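Local coordinates for protein proline dipeptidase (Streptococcus agalactiae, PDB 3OOO) that probably hydrolyses dipeptides ending in proline as a manganese-dependent M24B-family peptidase, of which this chain is the N-terminal domain, at residues Glu40-Leu45 with Val107-Gly112. Sequence-based numbering, arbitrary orientation.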
loop_
_atom_site.group_PDB
_atom_site.type_symbol
_atom_site.label_atom_id
_atom_site.label_comp_id
_atom_site.label_asym_id
_atom_site.label_seq_id
_atom_site.Cartn_x
_atom_site.Cartn_y
_atom_site.Cartn_z
ATOM N N GLU A 40 -0.428 0.226 11.676
ATOM C CA GLU A 40 -0.999 1.532 11.292
ATOM C C GLU A 40 -0.088 2.708 11.634
ATOM O O GLU A 40 -0.149 3.761 10.986
ATOM C CB GLU A 40 -2.381 1.749 11.926
ATOM C CG GLU A 40 -3.115 3.010 11.444
ATOM C CD GLU A 40 -4.425 3.247 12.170
ATOM O OE1 GLU A 40 -5.196 2.280 12.337
ATOM O OE2 GLU A 40 -4.692 4.404 12.568
ATOM N N ARG A 41 0.727 2.537 12.670
ATOM C CA ARG A 41 1.680 3.569 13.065
ATOM C C ARG A 41 2.833 3.609 12.062
ATOM O O ARG A 41 2.954 2.738 11.194
ATOM C CB ARG A 41 2.199 3.333 14.483
ATOM C CG ARG A 41 1.170 3.596 15.578
ATOM C CD ARG A 41 1.870 3.667 16.924
ATOM N NE ARG A 41 0.956 3.842 18.055
ATOM C CZ ARG A 41 0.398 2.842 18.731
ATOM N NH1 ARG A 41 0.628 1.579 18.387
ATOM N NH2 ARG A 41 -0.405 3.114 19.752
ATOM N N GLN A 42 3.678 4.627 12.187
ATOM C CA GLN A 42 4.721 4.865 11.197
ATOM C C GLN A 42 6.113 4.415 11.621
ATOM O O GLN A 42 6.546 4.666 12.748
ATOM C CB GLN A 42 4.799 6.357 10.831
ATOM C CG GLN A 42 3.485 7.024 10.424
ATOM C CD GLN A 42 2.710 6.248 9.374
ATOM O OE1 GLN A 42 3.294 5.601 8.498
ATOM N NE2 GLN A 42 1.382 6.312 9.459
HETATM N N MSE A 43 6.773 3.742 10.681
HETATM C CA MSE A 43 8.147 3.268 10.706
HETATM C C MSE A 43 8.767 3.700 9.319
HETATM O O MSE A 43 8.241 3.167 8.344
HETATM C CB MSE A 43 8.084 1.688 10.804
HETATM C CG MSE A 43 8.798 0.875 12.002
HETATM SE SE MSE A 43 10.588 0.067 11.611
HETATM C CE MSE A 43 10.036 -1.114 10.151
ATOM N N PHE A 44 9.820 4.514 9.229
ATOM C CA PHE A 44 10.536 4.704 7.972
ATOM C C PHE A 44 12.020 4.771 8.246
ATOM O O PHE A 44 12.455 5.402 9.218
ATOM C CB PHE A 44 10.128 6.010 7.279
ATOM C CG PHE A 44 8.673 6.080 6.901
ATOM C CD1 PHE A 44 8.162 5.292 5.862
ATOM C CD2 PHE A 44 7.816 6.932 7.583
ATOM C CE1 PHE A 44 6.811 5.359 5.518
ATOM C CE2 PHE A 44 6.466 7.004 7.250
ATOM C CZ PHE A 44 5.960 6.217 6.213
ATOM N N LEU A 45 12.795 4.149 7.366
ATOM C CA LEU A 45 14.240 4.315 7.366
ATOM C C LEU A 45 14.607 5.186 6.179
ATOM O O LEU A 45 14.404 4.797 5.029
ATOM C CB LEU A 45 14.935 2.957 7.265
ATOM C CG LEU A 45 16.466 2.940 7.187
ATOM C CD1 LEU A 45 17.100 3.484 8.462
ATOM C CD2 LEU A 45 16.960 1.525 6.910
ATOM N N VAL A 107 -1.208 2.875 0.479
ATOM C CA VAL A 107 -1.538 4.158 -0.134
ATOM C C VAL A 107 -1.611 5.279 0.905
ATOM O O VAL A 107 -1.171 6.397 0.647
ATOM C CB VAL A 107 -2.828 4.075 -0.976
ATOM C CG1 VAL A 107 -3.145 5.420 -1.623
ATOM C CG2 VAL A 107 -2.670 3.012 -2.044
ATOM N N THR A 108 -2.158 4.978 2.079
ATOM C CA THR A 108 -2.226 5.970 3.145
ATOM C C THR A 108 -0.843 6.518 3.472
ATOM O O THR A 108 -0.652 7.730 3.559
ATOM C CB THR A 108 -2.839 5.373 4.404
ATOM O OG1 THR A 108 -4.181 4.970 4.109
ATOM C CG2 THR A 108 -2.863 6.404 5.530
ATOM N N LYS A 109 0.116 5.616 3.633
ATOM C CA LYS A 109 1.469 6.012 4.010
ATOM C C LYS A 109 2.200 6.699 2.860
ATOM O O LYS A 109 2.977 7.626 3.075
ATOM C CB LYS A 109 2.246 4.810 4.544
ATOM C CG LYS A 109 1.683 4.296 5.865
ATOM C CD LYS A 109 2.361 3.033 6.316
ATOM C CE LYS A 109 1.807 2.628 7.676
ATOM N NZ LYS A 109 2.821 1.932 8.483
ATOM N N PHE A 110 1.936 6.242 1.641
ATOM C CA PHE A 110 2.475 6.864 0.436
ATOM C C PHE A 110 2.005 8.311 0.342
ATOM O O PHE A 110 2.800 9.223 0.113
ATOM C CB PHE A 110 2.033 6.040 -0.779
ATOM C CG PHE A 110 2.488 6.578 -2.108
ATOM C CD1 PHE A 110 3.832 6.849 -2.359
ATOM C CD2 PHE A 110 1.566 6.760 -3.131
ATOM C CE1 PHE A 110 4.241 7.327 -3.608
ATOM C CE2 PHE A 110 1.966 7.235 -4.382
ATOM C CZ PHE A 110 3.306 7.516 -4.618
ATOM N N GLN A 111 0.712 8.529 0.551
ATOM C CA GLN A 111 0.174 9.878 0.484
ATOM C C GLN A 111 0.729 10.755 1.602
ATOM O O GLN A 111 1.009 11.935 1.382
ATOM C CB GLN A 111 -1.359 9.863 0.413
ATOM C CG GLN A 111 -1.830 9.222 -0.893
ATOM C CD GLN A 111 -3.303 9.400 -1.187
ATOM O OE1 GLN A 111 -4.108 9.660 -0.298
ATOM N NE2 GLN A 111 -3.664 9.242 -2.458
ATOM N N GLY A 112 0.950 10.164 2.775
ATOM C CA GLY A 112 1.634 10.873 3.857
ATOM C C GLY A 112 3.021 11.340 3.452
ATOM O O GLY A 112 3.380 12.499 3.655
HETATM O O HOH W 1 5.298 3.675 8.093
#
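Lys-109 reaches out from helix 107-116 and runs its methylenes past the Gln-42 amide to end at the backbone just before strand 44-48. Its ammonium donates to Arg-41 O (NZ to O 2.8 Å), arriving 28° off the carbonyl plane with a C=O...N angle of 150°. The same nitrogen also bonds His-39 O, so one ammonium holds two carbonyls of the same loop, two residues apart. The chain stays extended as far as CE and bends at its last torsion (chi4 -149°), which swings NZ toward the carbonyls. Gln-42 slides past in the opposite direction, its chain folded at chi2 so that OE1 lies against the lysine methylenes, 3.4 Å from Lys-109 CG. A water ties the two ends together: it donates to Gln-42 OE1 at 2.8 Å and accepts from both Lys-109 NZ and the backbone N of Met-43.

In this creatinase/prolidase-type N-terminal domain, the contact joins the entry to a central strand of the mixed sheet with a helix that also packs on the second subunit, Val-107 against Phe-102 of that subunit and Phe-110 against its Val-107. Phe-44, on the strand itself, turns its ring edge to the root of the lysine, with CZ 4.3 Å from Lys-109 CB, while the water sits over one ring face, offset toward the rim. Ile-86 of helix 82-89 and Leu-105 also pack against the Phe-44 side chain.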